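Local coordinates for D-isomer specific 2-hydroxyacid dehydrogenase family protein (Desulfovibrio vulgaris, PDB 5TX7) that probably catalyses the NAD- or NADP-dependent oxidation of D-2-hydroxyacids, or the reverse reduction of 2-oxoacids, at residues 142-146 with 147-151; 195-198 with 199-203. All coordinates share one frame; numbering follows the deposited sequence.

Contact 1: residues 142-146 with 147-151; sequences TQEEL and TGKTM
Leu146 to Lys149 form a type II beta turn, closed by Lys149 N donating to Leu146 O at 3.0 Å, and Gly148 takes the positive-phi corner (phi 77°). The turn brings the chain round into strand 150-154 and folds the Lys149 side chain back along residues 144-146. Its CB and CG pass close to Leu146 O, CE lies 3.7 Å from Glu145 O, and a kink at the last torsion (chi4 -34°) swings NZ toward Glu144. There the two side chains cross at about a right angle, and NZ forms a salt bridge of 3.0 Å with OE2 of Glu144, on the oxygen's anti lone pair. The other oxygen, OE1, is hydrogen-bonded to Tyr232 OH. Glu145 and Thr147 lie side by side and point the same way, and the hydroxyl OG1 of Thr147 donates to Glu145 OE1 at 2.8 Å, 22° out of the carboxylate plane. OE2 of Glu145 is hydrogen-bonded to Ser291 OG of the second subunit, while Leu146 turns its side chain onto Leu111, Leu112 and Cys115 of helix 100-116. Each glutamate thus has both oxygens engaged, which should fix the rotation of its carboxylate; the lysine probably offsets the charge of Glu144, whereas Glu145 is held through hydroxyls at the dimer interface.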
loop_
_atom_site.group_PDB
_atom_site.type_symbol
_atom_site.label_atom_id
_atom_site.label_comp_id
_atom_site.label_asym_id
_atom_site.label_seq_id
_atom_site.Cartn_x
_atom_site.Cartn_y
_atom_site.Cartn_z
ATOM N N THR A 142 -6.284 -12.565 8.592
ATOM C CA THR A 142 -7.323 -12.430 7.583
ATOM C C THR A 142 -6.997 -11.295 6.602
ATOM O O THR A 142 -6.631 -10.172 7.022
ATOM C CB THR A 142 -8.700 -12.120 8.210
ATOM O OG1 THR A 142 -9.119 -13.209 9.045
ATOM C CG2 THR A 142 -9.751 -11.892 7.101
ATOM N N GLN A 143 -7.103 -11.610 5.307
ATOM C CA GLN A 143 -6.880 -10.633 4.247
ATOM C C GLN A 143 -8.132 -9.810 4.063
ATOM O O GLN A 143 -9.201 -10.380 3.845
ATOM C CB GLN A 143 -6.500 -11.354 2.949
ATOM C CG GLN A 143 -5.191 -12.132 3.018
ATOM C CD GLN A 143 -4.016 -11.229 3.342
ATOM O OE1 GLN A 143 -3.468 -10.538 2.468
ATOM N NE2 GLN A 143 -3.637 -11.206 4.612
ATOM N N GLU A 144 -8.015 -8.494 4.179
ATOM C CA GLU A 144 -9.201 -7.641 4.235
ATOM C C GLU A 144 -9.160 -6.664 3.064
ATOM O O GLU A 144 -8.141 -6.046 2.769
ATOM C CB GLU A 144 -9.304 -6.926 5.586
ATOM C CG GLU A 144 -10.731 -6.774 6.109
ATOM C CD GLU A 144 -10.816 -6.182 7.518
ATOM O OE1 GLU A 144 -9.982 -6.529 8.377
ATOM O OE2 GLU A 144 -11.736 -5.376 7.783
ATOM N N GLU A 145 -10.306 -6.560 2.406
ATOM C CA GLU A 145 -10.488 -5.746 1.221
ATOM C C GLU A 145 -11.061 -4.422 1.688
ATOM O O GLU A 145 -11.886 -4.406 2.607
ATOM C CB GLU A 145 -11.478 -6.447 0.307
ATOM C CG GLU A 145 -11.186 -6.348 -1.169
ATOM C CD GLU A 145 -12.228 -7.107 -1.991
ATOM O OE1 GLU A 145 -13.222 -6.460 -2.379
ATOM O OE2 GLU A 145 -12.087 -8.346 -2.216
ATOM N N LEU A 146 -10.636 -3.319 1.072
ATOM C CA LEU A 146 -11.227 -2.009 1.391
ATOM C C LEU A 146 -12.561 -1.766 0.685
ATOM O O LEU A 146 -13.314 -0.892 1.108
ATOM C CB LEU A 146 -10.244 -0.891 1.089
ATOM C CG LEU A 146 -8.921 -0.978 1.867
ATOM C CD1 LEU A 146 -7.948 0.085 1.406
ATOM C CD2 LEU A 146 -9.110 -0.857 3.374
ATOM N N THR A 147 -12.892 -2.565 -0.326
ATOM C CA THR A 147 -14.111 -2.372 -1.112
ATOM C C THR A 147 -15.346 -2.351 -0.257
ATOM O O THR A 147 -15.515 -3.212 0.588
ATOM C CB THR A 147 -14.295 -3.472 -2.167
ATOM O OG1 THR A 147 -13.044 -3.700 -2.808
ATOM C CG2 THR A 147 -15.299 -3.053 -3.233
ATOM N N GLY A 148 -16.176 -1.331 -0.468
ATOM C CA GLY A 148 -17.403 -1.136 0.289
ATOM C C GLY A 148 -17.272 -0.571 1.700
ATOM O O GLY A 148 -18.286 -0.285 2.323
ATOM N N LYS A 149 -16.051 -0.409 2.208
ATOM C CA LYS A 149 -15.847 0.283 3.476
ATOM C C LYS A 149 -15.978 1.801 3.292
ATOM O O LYS A 149 -15.829 2.309 2.186
ATOM C CB LYS A 149 -14.469 -0.029 4.075
ATOM C CG LYS A 149 -14.186 -1.474 4.444
ATOM C CD LYS A 149 -12.943 -1.523 5.343
ATOM C CE LYS A 149 -12.619 -2.888 5.939
ATOM N NZ LYS A 149 -13.801 -3.742 6.268
ATOM N N THR A 150 -16.260 2.509 4.382
ATOM C CA THR A 150 -16.369 3.963 4.381
ATOM C C THR A 150 -15.092 4.577 4.974
ATOM O O THR A 150 -14.692 4.255 6.091
ATOM C CB THR A 150 -17.621 4.422 5.145
ATOM O OG1 THR A 150 -18.763 4.018 4.400
ATOM C CG2 THR A 150 -17.689 5.930 5.304
ATOM N N MET A 151 -14.468 5.449 4.192
ATOM C CA MET A 151 -13.337 6.237 4.635
ATOM C C MET A 151 -13.869 7.578 5.108
ATOM O O MET A 151 -14.507 8.309 4.343
ATOM C CB MET A 151 -12.346 6.436 3.479
ATOM C CG MET A 151 -11.193 7.380 3.753
ATOM S SD MET A 151 -9.916 6.721 4.849
ATOM C CE MET A 151 -9.033 5.681 3.702
#

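Contact 2: residues 195-198 with 199-203; sequences LDEL and FTSAD
Phe199 packs against Leu195 one helical turn back, the two side chains lying side by side and pointing the same way off helix 195-201. CD1 of Leu195 is the bump that meets the rim of the ring, 3.8 Å from Phe199 CE1. Close by, the carbonyl oxygen of Leu195 sits at the ring edge, in plane, 3.3 Å from Phe199 CD1. One face of the ring carries CD2 of Leu198, which also spans the shallow dip between Phe199 and Ala202, coming within 4.3 Å of Ala202 CB. CG of Leu198, anti to the backbone N (chi1 -172°), sends the branch along the helix, and CD2 comes to both neighbours. The small Ala202 CB nestles against Leu198 O at 3.2 Å, just where the backbone leaves helical geometry. Thr200 N bonds to Asp196 O at 3.3 Å; at the end of the helix Ala202 N donates to Leu198 O at 2.9 Å. Ser201 OG folds back to Glu197 O in a weak hydrogen bond. Asp196 forms salt bridges through OD1 with Arg222 and Arg223. The helix lies against the parallel sheet of the NAD-binding domain: Leu195 and Leu198 touch Tyr177 of strand 173-177, Leu198 and Phe199 meet Val205 of strand 204-207, and Phe199 also packs on Arg223 of helix 221-225 and on Ser226 and Met227 in the loop beyond.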
loop_
_atom_site.group_PDB
_atom_site.type_symbol
_atom_site.label_atom_id
_atom_site.label_comp_id
_atom_site.label_asym_id
_atom_site.label_seq_id
_atom_site.Cartn_x
_atom_site.Cartn_y
_atom_site.Cartn_z
ATOM N N LEU A 195 -18.578 15.964 12.521
ATOM C CA LEU A 195 -17.523 15.140 13.117
ATOM C C LEU A 195 -18.045 13.898 13.861
ATOM O O LEU A 195 -17.483 12.829 13.719
ATOM C CB LEU A 195 -16.673 15.996 14.061
ATOM C CG LEU A 195 -15.361 15.426 14.547
ATOM C CD1 LEU A 195 -14.548 14.806 13.413
ATOM C CD2 LEU A 195 -14.526 16.567 15.143
ATOM N N ASP A 196 -19.128 14.036 14.619
ATOM C CA ASP A 196 -19.713 12.884 15.326
ATOM C C ASP A 196 -20.281 11.844 14.366
ATOM O O ASP A 196 -20.026 10.657 14.553
ATOM C CB ASP A 196 -20.709 13.330 16.426
ATOM C CG ASP A 196 -20.003 14.022 17.618
ATOM O OD1 ASP A 196 -18.786 13.808 17.844
ATOM O OD2 ASP A 196 -20.646 14.789 18.365
ATOM N N GLU A 197 -20.986 12.290 13.326
ATOM C CA GLU A 197 -21.510 11.430 12.263
ATOM C C GLU A 197 -20.409 10.672 11.511
ATOM O O GLU A 197 -20.605 9.518 11.108
ATOM C CB GLU A 197 -22.324 12.289 11.285
ATOM C CG GLU A 197 -23.111 11.550 10.206
ATOM C CD GLU A 197 -23.854 12.506 9.260
ATOM O OE1 GLU A 197 -24.025 13.724 9.592
ATOM O OE2 GLU A 197 -24.264 12.035 8.167
ATOM N N LEU A 198 -19.259 11.322 11.326
ATOM C CA LEU A 198 -18.103 10.691 10.682
ATOM C C LEU A 198 -17.693 9.454 11.459
ATOM O O LEU A 198 -17.562 8.396 10.862
ATOM C CB LEU A 198 -16.920 11.653 10.546
ATOM C CG LEU A 198 -15.695 11.202 9.717
ATOM C CD1 LEU A 198 -14.978 12.391 9.097
ATOM C CD2 LEU A 198 -14.674 10.399 10.502
ATOM N N PHE A 199 -17.523 9.576 12.774
ATOM C CA PHE A 199 -17.114 8.413 13.600
ATOM C C PHE A 199 -18.128 7.269 13.680
ATOM O O PHE A 199 -17.708 6.109 13.737
ATOM C CB PHE A 199 -16.676 8.842 15.008
ATOM C CG PHE A 199 -15.306 9.434 15.032
ATOM C CD1 PHE A 199 -15.129 10.793 14.809
ATOM C CD2 PHE A 199 -14.188 8.627 15.198
ATOM C CE1 PHE A 199 -13.868 11.351 14.788
ATOM C CE2 PHE A 199 -12.929 9.183 15.207
ATOM C CZ PHE A 199 -12.768 10.546 14.987
ATOM N N THR A 200 -19.438 7.568 13.655
ATOM C CA THR A 200 -20.440 6.508 13.675
ATOM C C THR A 200 -20.539 5.783 12.318
ATOM O O THR A 200 -20.925 4.627 12.281
ATOM C CB THR A 200 -21.862 6.963 14.138
ATOM O OG1 THR A 200 -22.474 7.802 13.170
ATOM C CG2 THR A 200 -21.844 7.693 15.436
ATOM N N SER A 201 -20.200 6.456 11.222
ATOM C CA SER A 201 -20.385 5.897 9.867
ATOM C C SER A 201 -19.123 5.351 9.204
ATOM O O SER A 201 -19.234 4.587 8.268
ATOM C CB SER A 201 -20.971 6.959 8.941
ATOM O OG SER A 201 -22.247 7.353 9.400
ATOM N N ALA A 202 -17.939 5.754 9.663
ATOM C CA ALA A 202 -16.687 5.372 9.030
ATOM C C ALA A 202 -16.129 4.057 9.553
ATOM O O ALA A 202 -16.072 3.827 10.759
ATOM C CB ALA A 202 -15.654 6.458 9.226
ATOM N N ASP A 203 -15.693 3.225 8.612
ATOM C CA ASP A 203 -14.917 2.019 8.898
ATOM C C ASP A 203 -13.421 2.295 9.020
ATOM O O ASP A 203 -12.724 1.536 9.671
ATOM C CB ASP A 203 -15.136 0.976 7.800
ATOM C CG ASP A 203 -16.569 0.546 7.701
ATOM O OD1 ASP A 203 -17.098 0.044 8.703
ATOM O OD2 ASP A 203 -17.195 0.749 6.625
#

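Overall arrangement
Contact 1 leads into strand 150-154 and contact 2 leads into strand 204-207, neighbours in the seven-stranded parallel sheet of the NAD-binding domain. Their centres are about 16 Å apart, yet the two regions meet where these strands begin: Thr150 O lies 2.9 Å from Asp203 N, a probable hydrogen bond, and the carboxylate of Asp203 accepts from Thr150 N. CB of Thr150 also packs 3.5 Å from Ser201 O. Past contact 1, strand 150-154 runs on to Gly155, Gly157 and Gly160, consistent with the dinucleotide-binding loop of a Rossmann fold; Leu198 of contact 2 lies near that loop without touching it. Only contact 1 reaches the second subunit.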